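Hypothetical protein (Staphylococcus aureus subsp. aureus, PDB 1QYI) is of unknown function but is probably a hydrolase of the haloacid dehalogenase (HAD) superfamily, carrying a large helical cap on its Rossmann-like core. Local coordinates at residues A[15-20]-A[51-56]; A[59-64]-A[129-134]; A[104-109]-A[161-166]. All coordinates share one frame; numbering follows the deposited sequence.

All three contacts lie in the long, mostly helical insertion between strands 3-6 and 233-237, consistent with a HAD cap domain. Interactions 1 and 2 share helix 49-60 and touch through a salt bridge between Arg56 and Asp63, their centres about 13 Å apart. Interaction 1 is buried and joins two helices through an ion network. Interaction 2 lies at the surface, where loops meet through amides, aliphatic carbons and one bridging water. Interaction 3, centred about 26 Å from interaction 2 and farthest of the three from the middle of the chain, is partly buried. It has no hydrogen bond across it and relies on apolar packing between a helix end and a loop.

Interaction 1: A[15-20]-A[51-56]; sequences EERCFD and DIQDIR
Arg56 reaches from helix 49-60 to Glu16 and Asp20 at the start of helix 16-31, forming a largely buried salt-bridge network in what is probably the helical cap of this HAD-type fold. The helix segments cross at 70°. CG of Arg56 stands anti to its backbone N (chi1 174°), and the chain continues extended to NE. Its NH1 serves both acids: it donates to Glu16 OE1 at 2.8 Å and to Asp20 OD1 at 3.1 Å. The bond to Asp20 is nearly straight (165°) and lies in the guanidinium plane; it meets OD1 on the anti side, tilted out of the carboxylate plane. Glu16 OE1 is approached from above its own plane and also takes a weak bond from Arg56 NH2 at 3.1 Å. That NH2 has its main partner in Asp63, with which it forms a salt bridge.

The other oxygen of Asp20 belongs to Arg17, one turn back. Arg17 grips OD2 side-on with two nitrogens, NE at 3.1 Å and NH2 at 2.9 Å, while its NH1 donates to the carbonyl of Gln210. Asp20 is thus held between two arginines, one per oxygen, which would be expected to stabilise its negative charge. Ile52 lines the same carboxylate with carbon, its CG2 standing 3.5 Å from Asp20 OD2, and its CD1 lies 3.8 Å from Arg17 NH2. The Phe19 ring is turned steeply against the Arg56 guanidinium and meets it obliquely, whereas Phe19 CB sits 3.6 Å above the guanidinium plane, over its centre.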
loop_
_atom_site.group_PDB
_atom_site.type_symbol
_atom_site.label_atom_id
_atom_site.label_comp_id
_atom_site.label_asym_id
_atom_site.label_seq_id
_atom_site.Cartn_x
_atom_site.Cartn_y
_atom_site.Cartn_z
ATOM N N GLU A 15 -3.733 -1.363 6.530
ATOM C CA GLU A 15 -3.238 -1.695 5.194
ATOM C C GLU A 15 -3.455 -3.151 4.806
ATOM O O GLU A 15 -3.089 -3.559 3.706
ATOM C CB GLU A 15 -1.745 -1.387 5.102
ATOM C CG GLU A 15 -1.389 0.085 5.146
ATOM C CD GLU A 15 0.113 0.307 5.180
ATOM O OE1 GLU A 15 0.764 -0.193 6.124
ATOM O OE2 GLU A 15 0.644 0.981 4.269
ATOM N N GLU A 16 -4.049 -3.923 5.716
ATOM C CA GLU A 16 -4.304 -5.350 5.507
ATOM C C GLU A 16 -4.881 -5.717 4.145
ATOM O O GLU A 16 -4.395 -6.639 3.484
ATOM C CB GLU A 16 -5.247 -5.876 6.596
ATOM C CG GLU A 16 -4.614 -5.960 7.980
ATOM C CD GLU A 16 -3.416 -6.895 8.010
ATOM O OE1 GLU A 16 -3.558 -8.079 7.629
ATOM O OE2 GLU A 16 -2.331 -6.446 8.425
ATOM N N ARG A 17 -5.929 -5.004 3.736
ATOM C CA ARG A 17 -6.587 -5.262 2.465
ATOM C C ARG A 17 -5.580 -5.233 1.317
ATOM O O ARG A 17 -5.737 -5.953 0.335
ATOM C CB ARG A 17 -7.683 -4.224 2.222
ATOM C CG ARG A 17 -8.929 -4.770 1.543
ATOM C CD ARG A 17 -9.935 -5.330 2.549
ATOM N NE ARG A 17 -9.955 -6.792 2.586
ATOM C CZ ARG A 17 -11.017 -7.519 2.946
ATOM N NH1 ARG A 17 -12.149 -6.930 3.299
ATOM N NH2 ARG A 17 -10.954 -8.843 2.947
ATOM N N CYS A 18 -4.551 -4.392 1.438
ATOM C CA CYS A 18 -3.535 -4.312 0.399
ATOM C C CYS A 18 -2.887 -5.682 0.260
ATOM O O CYS A 18 -2.780 -6.219 -0.849
ATOM C CB CYS A 18 -2.470 -3.263 0.744
ATOM S SG CYS A 18 -2.990 -1.532 0.492
ATOM N N PHE A 19 -2.470 -6.253 1.386
ATOM C CA PHE A 19 -1.837 -7.570 1.387
ATOM C C PHE A 19 -2.828 -8.624 0.865
ATOM O O PHE A 19 -2.428 -9.608 0.230
ATOM C CB PHE A 19 -1.364 -7.919 2.803
ATOM C CG PHE A 19 -0.589 -6.809 3.475
ATOM C CD1 PHE A 19 0.439 -6.147 2.801
ATOM C CD2 PHE A 19 -0.883 -6.430 4.781
ATOM C CE1 PHE A 19 1.157 -5.128 3.417
ATOM C CE2 PHE A 19 -0.169 -5.410 5.405
ATOM C CZ PHE A 19 0.856 -4.756 4.722
ATOM N N ASP A 20 -4.116 -8.408 1.135
ATOM C CA ASP A 20 -5.172 -9.297 0.665
ATOM C C ASP A 20 -5.188 -9.225 -0.860
ATOM O O ASP A 20 -4.980 -10.227 -1.543
ATOM C CB ASP A 20 -6.543 -8.832 1.172
ATOM C CG ASP A 20 -6.889 -9.369 2.537
ATOM O OD1 ASP A 20 -5.999 -9.895 3.257
ATOM O OD2 ASP A 20 -8.080 -9.243 2.895
ATOM N N ASP A 51 -12.536 -16.735 2.289
ATOM C CA ASP A 51 -11.852 -17.259 1.092
ATOM C C ASP A 51 -10.547 -16.485 0.916
ATOM O O ASP A 51 -9.461 -17.066 0.833
ATOM C CB ASP A 51 -12.675 -17.071 -0.200
ATOM C CG ASP A 51 -14.093 -17.639 -0.114
ATOM O OD1 ASP A 51 -14.295 -18.790 0.348
ATOM O OD2 ASP A 51 -15.017 -16.924 -0.553
ATOM N N ILE A 52 -10.681 -15.161 0.853
ATOM C CA ILE A 52 -9.557 -14.247 0.678
ATOM C C ILE A 52 -8.500 -14.509 1.730
ATOM O O ILE A 52 -7.308 -14.472 1.444
ATOM C CB ILE A 52 -10.013 -12.774 0.814
ATOM C CG1 ILE A 52 -11.095 -12.456 -0.220
ATOM C CG2 ILE A 52 -8.827 -11.843 0.630
ATOM C CD1 ILE A 52 -11.766 -11.110 0.003
ATOM N N GLN A 53 -8.941 -14.779 2.951
ATOM C CA GLN A 53 -8.010 -15.018 4.037
ATOM C C GLN A 53 -7.285 -16.328 3.813
ATOM O O GLN A 53 -6.084 -16.452 4.072
ATOM C CB GLN A 53 -8.755 -15.031 5.369
ATOM C CG GLN A 53 -8.236 -14.014 6.379
ATOM C CD GLN A 53 -8.052 -12.604 5.802
ATOM O OE1 GLN A 53 -8.995 -11.991 5.281
ATOM N NE2 GLN A 53 -6.824 -12.092 5.886
ATOM N N ASP A 54 -8.013 -17.316 3.324
ATOM C CA ASP A 54 -7.391 -18.600 3.075
ATOM C C ASP A 54 -6.357 -18.448 1.966
ATOM O O ASP A 54 -5.229 -18.927 2.067
ATOM C CB ASP A 54 -8.440 -19.620 2.653
ATOM C CG ASP A 54 -7.826 -20.952 2.311
ATOM O OD1 ASP A 54 -7.278 -21.604 3.231
ATOM O OD2 ASP A 54 -7.861 -21.327 1.120
ATOM N N ILE A 55 -6.763 -17.778 0.897
ATOM C CA ILE A 55 -5.893 -17.554 -0.250
ATOM C C ILE A 55 -4.589 -16.888 0.199
ATOM O O ILE A 55 -3.496 -17.382 -0.091
ATOM C CB ILE A 55 -6.650 -16.699 -1.299
ATOM C CG1 ILE A 55 -7.802 -17.549 -1.860
ATOM C CG2 ILE A 55 -5.702 -16.202 -2.387
ATOM C CD1 ILE A 55 -8.927 -16.785 -2.532
ATOM N N ARG A 56 -4.729 -15.781 0.922
ATOM C CA ARG A 56 -3.602 -15.024 1.450
ATOM C C ARG A 56 -2.696 -15.923 2.283
ATOM O O ARG A 56 -1.463 -15.859 2.204
ATOM C CB ARG A 56 -4.111 -13.889 2.332
ATOM C CG ARG A 56 -3.005 -13.131 3.035
ATOM C CD ARG A 56 -3.545 -11.979 3.855
ATOM N NE ARG A 56 -2.505 -11.460 4.722
ATOM C CZ ARG A 56 -2.566 -10.303 5.362
ATOM N NH1 ARG A 56 -3.635 -9.526 5.232
ATOM N NH2 ARG A 56 -1.548 -9.922 6.127
#

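Interaction 2: A[59-64]-A[129-134]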
loop_
_atom_site.group_PDB
_atom_site.type_symbol
_atom_site.label_atom_id
_atom_site.label_comp_id
_atom_site.label_asym_id
_atom_site.label_seq_id
_atom_site.Cartn_x
_atom_site.Cartn_y
_atom_site.Cartn_z
ATOM N N ILE A 59 -0.841 -18.380 -0.233
ATOM C CA ILE A 59 0.151 -17.663 -1.031
ATOM C C ILE A 59 1.355 -17.203 -0.204
ATOM O O ILE A 59 2.491 -17.533 -0.535
ATOM C CB ILE A 59 -0.483 -16.427 -1.746
ATOM C CG1 ILE A 59 -1.654 -16.864 -2.627
ATOM C CG2 ILE A 59 0.562 -15.725 -2.614
ATOM C CD1 ILE A 59 -1.276 -17.886 -3.696
ATOM N N PHE A 60 1.109 -16.462 0.874
ATOM C CA PHE A 60 2.190 -15.955 1.713
ATOM C C PHE A 60 2.668 -16.842 2.872
ATOM O O PHE A 60 3.600 -16.470 3.590
ATOM C CB PHE A 60 1.823 -14.568 2.264
ATOM C CG PHE A 60 1.623 -13.522 1.207
ATOM C CD1 PHE A 60 2.593 -13.299 0.239
ATOM C CD2 PHE A 60 0.463 -12.746 1.189
ATOM C CE1 PHE A 60 2.416 -12.317 -0.739
ATOM C CE2 PHE A 60 0.275 -11.760 0.217
ATOM C CZ PHE A 60 1.251 -11.544 -0.748
ATOM N N GLN A 61 2.034 -18.000 3.052
ATOM C CA GLN A 61 2.402 -18.938 4.113
ATOM C C GLN A 61 2.371 -18.299 5.503
ATOM O O GLN A 61 3.407 -18.132 6.159
ATOM C CB GLN A 61 3.789 -19.510 3.837
ATOM C CG GLN A 61 3.886 -20.235 2.516
ATOM C CD GLN A 61 3.222 -21.596 2.543
ATOM O OE1 GLN A 61 3.752 -22.549 3.117
ATOM N NE2 GLN A 61 2.050 -21.692 1.931
ATOM N N LYS A 62 1.173 -17.948 5.952
ATOM C CA LYS A 62 0.999 -17.320 7.252
ATOM C C LYS A 62 1.696 -15.972 7.286
ATOM O O LYS A 62 2.097 -15.499 8.349
ATOM C CB LYS A 62 1.549 -18.205 8.378
ATOM C CG LYS A 62 0.609 -19.325 8.839
ATOM C CD LYS A 62 -0.719 -18.774 9.364
ATOM C CE LYS A 62 -1.638 -19.894 9.834
ATOM N NZ LYS A 62 -2.934 -19.391 10.379
ATOM N N ASP A 63 1.846 -15.357 6.119
ATOM C CA ASP A 63 2.480 -14.046 6.032
ATOM C C ASP A 63 3.989 -14.066 6.234
ATOM O O ASP A 63 4.628 -13.010 6.328
ATOM C CB ASP A 63 1.823 -13.094 7.025
ATOM C CG ASP A 63 0.507 -12.557 6.512
ATOM O OD1 ASP A 63 -0.078 -13.187 5.594
ATOM O OD2 ASP A 63 0.049 -11.515 7.029
ATOM N N LYS A 64 4.560 -15.266 6.289
ATOM C CA LYS A 64 5.997 -15.410 6.448
ATOM C C LYS A 64 6.705 -14.776 5.245
ATOM O O LYS A 64 7.664 -14.030 5.418
ATOM C CB LYS A 64 6.354 -16.898 6.607
ATOM C CG LYS A 64 5.992 -17.458 7.996
ATOM C CD LYS A 64 6.499 -18.884 8.257
ATOM C CE LYS A 64 5.843 -19.920 7.351
ATOM N NZ LYS A 64 6.226 -21.317 7.728
ATOM N N ASN A 129 3.646 -25.747 -4.642
ATOM C CA ASN A 129 4.811 -25.561 -3.776
ATOM C C ASN A 129 4.920 -24.087 -3.358
ATOM O O ASN A 129 5.877 -23.389 -3.713
ATOM C CB ASN A 129 6.095 -26.004 -4.486
ATOM C CG ASN A 129 7.338 -25.859 -3.610
ATOM O OD1 ASN A 129 8.459 -26.070 -4.071
ATOM N ND2 ASN A 129 7.143 -25.501 -2.345
ATOM N N GLU A 130 3.936 -23.631 -2.584
ATOM C CA GLU A 130 3.870 -22.244 -2.129
ATOM C C GLU A 130 4.909 -21.851 -1.092
ATOM O O GLU A 130 4.765 -20.847 -0.403
ATOM C CB GLU A 130 2.454 -21.917 -1.618
ATOM C CG GLU A 130 1.754 -23.022 -0.828
ATOM C CD GLU A 130 1.402 -24.239 -1.675
ATOM O OE1 GLU A 130 0.501 -24.139 -2.536
ATOM O OE2 GLU A 130 2.044 -25.294 -1.476
ATOM N N GLN A 131 5.974 -22.631 -1.000
ATOM C CA GLN A 131 7.028 -22.327 -0.049
ATOM C C GLN A 131 8.263 -21.849 -0.832
ATOM O O GLN A 131 9.169 -21.216 -0.279
ATOM C CB GLN A 131 7.364 -23.580 0.761
ATOM C CG GLN A 131 8.094 -23.318 2.069
ATOM C CD GLN A 131 7.164 -23.087 3.253
ATOM O OE1 GLN A 131 6.515 -22.044 3.376
ATOM N NE2 GLN A 131 7.083 -24.080 4.122
ATOM N N LEU A 132 8.279 -22.137 -2.131
ATOM C CA LEU A 132 9.390 -21.765 -2.997
ATOM C C LEU A 132 9.847 -20.306 -2.873
ATOM O O LEU A 132 11.036 -20.042 -2.662
ATOM C CB LEU A 132 9.043 -22.064 -4.461
ATOM C CG LEU A 132 10.204 -21.869 -5.442
ATOM C CD1 LEU A 132 11.336 -22.817 -5.078
ATOM C CD2 LEU A 132 9.733 -22.120 -6.863
ATOM N N PRO A 133 8.915 -19.337 -3.002
ATOM C CA PRO A 133 9.318 -17.931 -2.893
ATOM C C PRO A 133 10.070 -17.625 -1.599
ATOM O O PRO A 133 11.045 -16.870 -1.601
ATOM C CB PRO A 133 7.992 -17.175 -3.018
ATOM C CG PRO A 133 6.966 -18.174 -2.565
ATOM C CD PRO A 133 7.453 -19.463 -3.157
ATOM N N LEU A 134 9.625 -18.227 -0.503
ATOM C CA LEU A 134 10.263 -18.021 0.794
ATOM C C LEU A 134 11.648 -18.656 0.805
ATOM O O LEU A 134 12.578 -18.130 1.411
ATOM C CB LEU A 134 9.409 -18.639 1.898
ATOM C CG LEU A 134 9.910 -18.444 3.322
ATOM C CD1 LEU A 134 9.862 -16.969 3.677
ATOM C CD2 LEU A 134 9.049 -19.248 4.274
HETATM O O HOH W 1 3.918 -18.989 -2.067
#
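Gln61 and Glu130 are brought together by two first torsions. CG of Gln61 lies anti to its carbonyl carbon (chi1 -59°), and a bend at the next bond folds the amide toward segment 129-134. CG of Glu130 takes the crowded position between its own N and carbonyl carbon (chi1 39°), which sets CG facing Gln61 while the carboxylate leads away. The two side chains cross at about a right angle. Gln61 NE2 comes to 3.1 Å from Glu130 CG, and NE2 donates to the carbonyl of Arg58 in the last turn of helix 49-60. Arg58 also takes the Glu130 carboxylate in a salt bridge, and so ties both residues to the end of that helix. Gln61 CG rests 3.1 Å from the carbonyl oxygen of Glu130, and the Gln131 side chain likewise crosses that of Gln61 at about a right angle, the amide planes 79° apart.

No clear direct hydrogen bond spans the contact. A water does so instead, donating to Ile59 O at 2.6 Å and to Glu130 O at 2.6 Å, and thereby links the last turn of the helix to the loop. Farther on, CB of Lys64 packs against Leu134 CD2 at 4.3 Å. Lys64 is brought there by a type I' turn over Gln61 to Lys64, closed by Lys64 N to Gln61 O at 3.1 Å.

This surface contact thus joins the linker between helices 49-60 and 64-71 to the loop leading into helix 134-137. Pro133 and Leu134 lean on Ile65 of helix 64-71, Leu132 and Pro133 on Ile87 of helix 77-93, and Ile59 and Phe60 face helix 16-31.

Interaction 3: A[104-109]-A[161-166]; sequences FMYQDE and VSDATL
Met105, modelled as selenomethionine, threads from helix 98-106 between Leu166 and Val161 of the loop 161-166. Its CB lies 3.7 Å above the plane of the neighbouring Tyr106 ring, toward the rim. CG stands anti to the carbonyl carbon (chi1 -58°); the chain then bends at chi2, which sets SE beside Leu166, passing it obliquely at 4.1 Å from CD2. A second bend, at chi3 (-73°), delivers the tip atom CE to the loop backbone, 4.0 Å from Ala164 CA. The same methyl lies 4.1 Å from Val161 CG1, so the chain touches three loop residues.

Neighbouring side chains extend the packing. Leu166 CD2 also touches Phe104 CE2 at 3.7 Å, the two side chains crossing at about a right angle. Tyr106 reaches toward Val161 tip to tip: Val161 CG2 lies in the ring plane, 3.8 Å from CZ, although the modelled approach to the hydroxyl is too close to be trusted. Asp163 runs alongside Tyr106, pointing the other way, with its CB at the ring edge and its carboxylate turned 30° from the ring. The carboxylate is engaged by its own loop: OD2 accepts from Thr165 OG1 at 2.6 Å and from Thr165 N, both on the same face of its plane. The backbone bond makes an Asx turn that shapes the loop here.

The contact joins the end of helix 98-106 to the connection between helices 144-158 and 172-195. Phe104 backs onto helix 77-93 through Leu89 and Leu93, Leu166 meets Val111 of helix 111-115, and Ala164 rests on Glu152 and Thr156 of helix 144-158.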
loop_
_atom_site.group_PDB
_atom_site.type_symbol
_atom_site.label_atom_id
_atom_site.label_comp_id
_atom_site.label_asym_id
_atom_site.label_seq_id
_atom_site.Cartn_x
_atom_site.Cartn_y
_atom_site.Cartn_z
ATOM N N PHE A 104 7.629 -18.712 -24.750
ATOM C CA PHE A 104 6.972 -17.819 -23.813
ATOM C C PHE A 104 7.872 -16.634 -23.472
ATOM O O PHE A 104 7.395 -15.517 -23.264
ATOM C CB PHE A 104 6.618 -18.592 -22.541
ATOM C CG PHE A 104 6.173 -17.722 -21.401
ATOM C CD1 PHE A 104 4.860 -17.255 -21.329
ATOM C CD2 PHE A 104 7.082 -17.344 -20.410
ATOM C CE1 PHE A 104 4.456 -16.424 -20.292
ATOM C CE2 PHE A 104 6.695 -16.514 -19.370
ATOM C CZ PHE A 104 5.375 -16.051 -19.310
HETATM N N MSE A 105 9.177 -16.874 -23.429
HETATM C CA MSE A 105 10.129 -15.816 -23.085
HETATM C C MSE A 105 10.494 -14.860 -24.217
HETATM O O MSE A 105 10.961 -13.753 -23.955
HETATM C CB MSE A 105 11.423 -16.432 -22.539
HETATM C CG MSE A 105 11.253 -17.312 -21.307
HETATM SE SE MSE A 105 11.126 -16.332 -19.631
HETATM C CE MSE A 105 12.984 -15.795 -19.475
ATOM N N TYR A 106 10.285 -15.263 -25.466
ATOM C CA TYR A 106 10.675 -14.402 -26.579
ATOM C C TYR A 106 9.643 -14.172 -27.690
ATOM O O TYR A 106 9.933 -13.494 -28.679
ATOM C CB TYR A 106 11.975 -14.953 -27.183
ATOM C CG TYR A 106 13.096 -15.089 -26.174
ATOM C CD1 TYR A 106 13.732 -13.962 -25.662
ATOM C CD2 TYR A 106 13.488 -16.341 -25.694
ATOM C CE1 TYR A 106 14.729 -14.070 -24.694
ATOM C CE2 TYR A 106 14.489 -16.460 -24.720
ATOM C CZ TYR A 106 15.100 -15.318 -24.226
ATOM O OH TYR A 106 16.068 -15.408 -23.252
ATOM N N GLN A 107 8.448 -14.734 -27.532
ATOM C CA GLN A 107 7.395 -14.576 -28.535
ATOM C C GLN A 107 6.946 -13.107 -28.561
ATOM O O GLN A 107 6.884 -12.441 -27.521
ATOM C CB GLN A 107 6.206 -15.500 -28.208
ATOM C CG GLN A 107 5.453 -16.101 -29.412
ATOM C CD GLN A 107 6.206 -17.248 -30.095
ATOM O OE1 GLN A 107 5.623 -18.026 -30.862
ATOM N NE2 GLN A 107 7.507 -17.351 -29.823
ATOM N N ASP A 108 6.651 -12.614 -29.761
ATOM C CA ASP A 108 6.218 -11.235 -29.963
ATOM C C ASP A 108 4.871 -10.930 -29.314
ATOM O O ASP A 108 4.546 -9.766 -29.093
ATOM C CB ASP A 108 6.140 -10.922 -31.463
ATOM C CG ASP A 108 7.511 -10.768 -32.109
ATOM O OD1 ASP A 108 8.368 -11.662 -31.937
ATOM O OD2 ASP A 108 7.729 -9.750 -32.800
ATOM N N GLU A 109 4.083 -11.957 -29.011
ATOM C CA GLU A 109 2.783 -11.718 -28.397
ATOM C C GLU A 109 2.931 -11.301 -26.940
ATOM O O GLU A 109 3.908 -11.647 -26.277
ATOM C CB GLU A 109 1.896 -12.958 -28.495
ATOM C CG GLU A 109 1.489 -13.335 -29.920
ATOM C CD GLU A 109 0.589 -14.564 -29.963
ATOM O OE1 GLU A 109 1.030 -15.648 -29.506
ATOM O OE2 GLU A 109 -0.558 -14.447 -30.456
ATOM N N VAL A 161 18.733 -19.762 -19.433
ATOM C CA VAL A 161 18.699 -18.739 -20.466
ATOM C C VAL A 161 19.594 -17.584 -20.025
ATOM O O VAL A 161 20.203 -17.648 -18.957
ATOM C CB VAL A 161 17.259 -18.241 -20.703
ATOM C CG1 VAL A 161 16.856 -17.255 -19.617
ATOM C CG2 VAL A 161 17.152 -17.628 -22.075
ATOM N N SER A 162 19.673 -16.529 -20.829
ATOM C CA SER A 162 20.530 -15.395 -20.487
ATOM C C SER A 162 19.811 -14.053 -20.414
ATOM O O SER A 162 20.273 -13.129 -19.743
ATOM C CB SER A 162 21.687 -15.301 -21.487
ATOM O OG SER A 162 21.207 -15.232 -22.816
ATOM N N ASP A 163 18.682 -13.951 -21.107
ATOM C CA ASP A 163 17.899 -12.717 -21.121
ATOM C C ASP A 163 17.264 -12.481 -19.737
ATOM O O ASP A 163 17.886 -11.871 -18.863
ATOM C CB ASP A 163 16.831 -12.792 -22.227
ATOM C CG ASP A 163 16.375 -11.417 -22.702
ATOM O OD1 ASP A 163 15.925 -11.307 -23.869
ATOM O OD2 ASP A 163 16.460 -10.451 -21.913
ATOM N N ALA A 164 16.050 -12.978 -19.526
ATOM C CA ALA A 164 15.365 -12.803 -18.245
ATOM C C ALA A 164 14.921 -11.355 -17.992
ATOM O O ALA A 164 14.665 -10.978 -16.845
ATOM C CB ALA A 164 16.260 -13.288 -17.097
ATOM N N THR A 165 14.830 -10.551 -19.054
ATOM C CA THR A 165 14.411 -9.152 -18.921
ATOM C C THR A 165 12.901 -9.048 -18.814
ATOM O O THR A 165 12.364 -7.969 -18.600
ATOM C CB THR A 165 14.864 -8.279 -20.126
ATOM O OG1 THR A 165 14.439 -8.883 -21.357
ATOM C CG2 THR A 165 16.378 -8.113 -20.127
ATOM N N LEU A 166 12.230 -10.181 -18.972
ATOM C CA LEU A 166 10.781 -10.243 -18.885
ATOM C C LEU A 166 10.382 -10.020 -17.430
ATOM O O LEU A 166 9.289 -9.538 -17.145
ATOM C CB LEU A 166 10.302 -11.619 -19.339
ATOM C CG LEU A 166 8.812 -11.767 -19.630
ATOM C CD1 LEU A 166 8.502 -11.103 -20.974
ATOM C CD2 LEU A 166 8.432 -13.236 -19.675
#